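Local structure of lipoprotein LpqN (Mycobacterium tuberculosis, 6E5F) at residues 84-89 against 223-228. The protein binds lipid-type ligands, contacts the mycolate transporters MmpL3 and MmpL11 and takes part in building the mycobacterial cell envelope. Sequence-based numbering, arbitrary orientation. Where two conformers were deposited one is given.
Sequences TIDLPV and QTTITP
Ile85 and Ile226 form the non-hydrogen-bonded pair at the middle of a two-stranded antiparallel ribbon, with Thr84–Thr227 and Asp86–Thr225 as hydrogen-bonded pairs on either side. Thr84 N to Thr227 O and Thr227 N to Thr84 O both measure 3.0 Å, and Asp86 N reaches Thr225 O; the return bond from Thr225 N to Asp86 O is weak. The two isoleucines lie side by side on the buried face, CG1 of Ile85 against CG2 of Ile226 at 4.2 Å. In Ile226 that CG2 stands anti to the backbone N, on the side facing Ile85.

The exposed face is polar. Thr225 holds OG1 between its backbone N and carbonyl carbon (chi1 70°), where it lies 3.2 Å from Asp86 CB and hydrogen-bonds a water that also binds Thr84 O and Thr227 OG1. Another water bridges Asp86 OD2 and Gln223 O.

Beyond the strand, Leu87 CD1 and Pro88 CD close on Thr224 OG1, at 3.3 and 3.4 Å. That hydroxyl is hydrogen-bonded to Ile220 O in the last turn of helix 210-223. Pro88 CB meets Gln223 OE1 at 3.5 Å.

The ribbon thus joins the C-terminal strand, one residue after that helix, to strand 84-86, and lays its apolar face on the large antiparallel sheet of this Mog1p/PsbP-clan domain: Ile85 touches Ile190, while Ile226 packs on Val188 and Ile190 of strand 179-192 and Phe165 of strand 165-176.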
ATOM      1  N   THR A  84       2.050  -0.963  15.942  1.00 24.78           N
ATOM      2  CA  THR A  84       1.095  -2.060  15.843  1.00 27.40           C
ATOM      3  C   THR A  84      -0.015  -1.617  14.900  1.00 24.52           C
ATOM      4  O   THR A  84      -0.701  -0.626  15.167  1.00 25.86           O
ATOM      5  CB  THR A  84       0.521  -2.417  17.211  1.00 31.77           C
ATOM      6  OG1 THR A  84       1.588  -2.683  18.132  1.00 35.56           O
ATOM      7  CG2 THR A  84      -0.374  -3.649  17.114  1.00 33.40           C
ATOM      8  N   ILE A  85      -0.183  -2.347  13.803  1.00 23.66           N
ATOM      9  CA  ILE A  85      -1.130  -1.988  12.751  1.00 22.81           C
ATOM     10  C   ILE A  85      -2.161  -3.104  12.673  1.00 28.67           C
ATOM     11  O   ILE A  85      -1.839  -4.230  12.273  1.00 33.12           O
ATOM     12  CB  ILE A  85      -0.428  -1.772  11.410  1.00 22.14           C
ATOM     13  CG1 ILE A  85       0.568  -0.613  11.526  1.00 22.32           C
ATOM     14  CG2 ILE A  85      -1.452  -1.481  10.316  1.00 25.31           C
ATOM     15  CD1 ILE A  85       1.559  -0.539  10.402  1.00 23.20           C
ATOM     16  N   ASP A  86      -3.395  -2.795  13.065  1.00 25.00           N
ATOM     17  CA  ASP A  86      -4.486  -3.769  13.086  1.00 27.77           C
ATOM     18  C   ASP A  86      -5.318  -3.562  11.822  1.00 28.48           C
ATOM     19  O   ASP A  86      -6.226  -2.730  11.786  1.00 28.94           O
ATOM     20  CB  ASP A  86      -5.321  -3.601  14.351  1.00 35.83           C
ATOM     21  CG  ASP A  86      -6.468  -4.592  14.432  1.00 57.85           C
ATOM     22  OD1 ASP A  86      -6.203  -5.812  14.427  1.00 67.71           O
ATOM     23  OD2 ASP A  86      -7.633  -4.149  14.509  1.00 71.71           O
ATOM     24  N   LEU A  87      -4.994  -4.327  10.778  1.00 28.04           N
ATOM     25  CA  LEU A  87      -5.786  -4.333   9.552  1.00 29.30           C
ATOM     26  C   LEU A  87      -6.947  -5.315   9.699  1.00 32.54           C
ATOM     27  O   LEU A  87      -6.762  -6.421  10.211  1.00 33.09           O
ATOM     28  CB  LEU A  87      -4.934  -4.779   8.365  1.00 34.32           C
ATOM     29  CG  LEU A  87      -4.150  -3.791   7.490  1.00 50.97           C
ATOM     30  CD1 LEU A  87      -4.615  -2.345   7.621  1.00 43.74           C
ATOM     31  CD2 LEU A  87      -2.654  -3.909   7.753  1.00 40.17           C
ATOM     32  N   PRO A  88      -8.143  -4.955   9.246  1.00 27.19           N
ATOM     33  CA  PRO A  88      -9.262  -5.898   9.298  1.00 29.25           C
ATOM     34  C   PRO A  88      -9.200  -6.898   8.153  1.00 29.17           C
ATOM     35  O   PRO A  88      -8.577  -6.666   7.115  1.00 30.43           O
ATOM     36  CB  PRO A  88     -10.484  -4.988   9.147  1.00 30.40           C
ATOM     37  CG  PRO A  88      -9.993  -3.890   8.265  1.00 29.60           C
ATOM     38  CD  PRO A  88      -8.554  -3.659   8.671  1.00 29.14           C
ATOM     39  N   VAL A  89      -9.862  -8.029   8.368  1.00 32.27           N
ATOM     40  CA  VAL A  89     -10.057  -9.029   7.320  1.00 34.88           C
ATOM     41  C   VAL A  89     -11.521  -8.963   6.903  1.00 36.80           C
ATOM     42  O   VAL A  89     -12.384  -9.511   7.603  1.00 40.04           O
ATOM     43  CB  VAL A  89      -9.676 -10.436   7.803  1.00 36.96           C
ATOM     44  CG1 VAL A  89      -9.920 -11.455   6.695  1.00 36.48           C
ATOM     45  CG2 VAL A  89      -8.228 -10.471   8.250  1.00 34.11           C
ATOM     46  N   GLN A 223     -11.915   0.563   9.830  1.00 33.06           N
ATOM     47  CA  GLN A 223     -11.626  -0.289  10.978  1.00 32.49           C
ATOM     48  C   GLN A 223     -10.148  -0.378  11.337  1.00 26.32           C
ATOM     49  O   GLN A 223      -9.823  -0.914  12.404  1.00 36.71           O
ATOM     50  CB  GLN A 223     -12.167  -1.710  10.748  1.00 35.69           C
ATOM     51  CG  GLN A 223     -13.665  -1.765  10.490  1.00 39.97           C
ATOM     52  CD  GLN A 223     -14.207  -3.180  10.415  1.00 48.99           C
ATOM     53  OE1 GLN A 223     -13.523  -4.141  10.765  1.00 53.21           O
ATOM     54  NE2 GLN A 223     -15.445  -3.314   9.952  1.00 65.63           N
ATOM     55  N   THR A 224      -9.246   0.128  10.501  1.00 26.96           N
ATOM     56  CA  THR A 224      -7.824  -0.000  10.787  1.00 26.50           C
ATOM     57  C   THR A 224      -7.437   0.903  11.950  1.00 26.40           C
ATOM     58  O   THR A 224      -7.806   2.080  11.991  1.00 30.48           O
ATOM     59  CB  THR A 224      -6.992   0.364   9.557  1.00 24.26           C
ATOM     60  OG1 THR A 224      -7.249  -0.576   8.511  1.00 25.97           O
ATOM     61  CG2 THR A 224      -5.508   0.337   9.890  1.00 24.80           C
ATOM     62  N   THR A 225      -6.684   0.349  12.895  1.00 26.35           N
ATOM     63  CA  THR A 225      -6.085   1.120  13.972  1.00 27.37           C
ATOM     64  C   THR A 225      -4.572   1.030  13.845  1.00 27.78           C
ATOM     65  O   THR A 225      -4.030  -0.007  13.447  1.00 26.50           O
ATOM     66  CB  THR A 225      -6.519   0.591  15.341  1.00 31.63           C
ATOM     67  OG1 THR A 225      -5.916  -0.688  15.578  1.00 42.70           O
ATOM     68  CG2 THR A 225      -8.033   0.459  15.416  1.00 33.29           C
ATOM     69  N   ILE A 226      -3.895   2.128  14.166  1.00 23.88           N
ATOM     70  CA  ILE A 226      -2.443   2.201  14.141  1.00 23.76           C
ATOM     71  C   ILE A 226      -2.012   2.827  15.453  1.00 23.90           C
ATOM     72  O   ILE A 226      -2.395   3.964  15.755  1.00 28.83           O
ATOM     73  CB  ILE A 226      -1.921   3.038  12.960  1.00 21.88           C
ATOM     74  CG1 ILE A 226      -2.370   2.418  11.638  1.00 21.92           C
ATOM     75  CG2 ILE A 226      -0.400   3.144  13.014  1.00 23.32           C
ATOM     76  CD1 ILE A 226      -2.011   3.245  10.420  1.00 24.34           C
ATOM     77  N   THR A 227      -1.217   2.103  16.221  1.00 24.40           N
ATOM     78  CA  THR A 227      -0.737   2.585  17.515  0.82 25.12           C
ATOM     79  C   THR A 227       0.783   2.576  17.503  1.00 26.85           C
ATOM     80  O   THR A 227       1.389   1.488  17.462  1.00 29.60           O
ATOM     81  CB  THR A 227      -1.269   1.680  18.626  0.82 35.71           C
ATOM     82  OG1 THR A 227      -2.682   1.508  18.465  0.82 36.56           O
ATOM     83  CG2 THR A 227      -0.988   2.282  20.000  0.82 37.75           C
ATOM     84  N   PRO A 228       1.450   3.737  17.528  1.00 23.95           N
ATOM     85  CA  PRO A 228       2.914   3.753  17.477  1.00 26.80           C
ATOM     86  C   PRO A 228       3.554   3.229  18.758  1.00 33.35           C
ATOM     87  O   PRO A 228       4.535   2.494  18.659  1.00 48.68           O
ATOM     88  CB  PRO A 228       3.238   5.240  17.284  1.00 25.86           C
ATOM     89  CG  PRO A 228       2.099   5.948  17.904  1.00 30.48           C
ATOM     90  CD  PRO A 228       0.893   5.102  17.628  1.00 24.99           C
TER
HETATM   91  O   HOH W   1      -3.226  -0.836  16.641  1.00 28.82           O
HETATM   92  O   HOH W   2       1.322  -0.786  20.069  1.00 33.59           O
HETATM   93  O   HOH W   3      -9.175  -3.774  12.414  1.00 56.37           O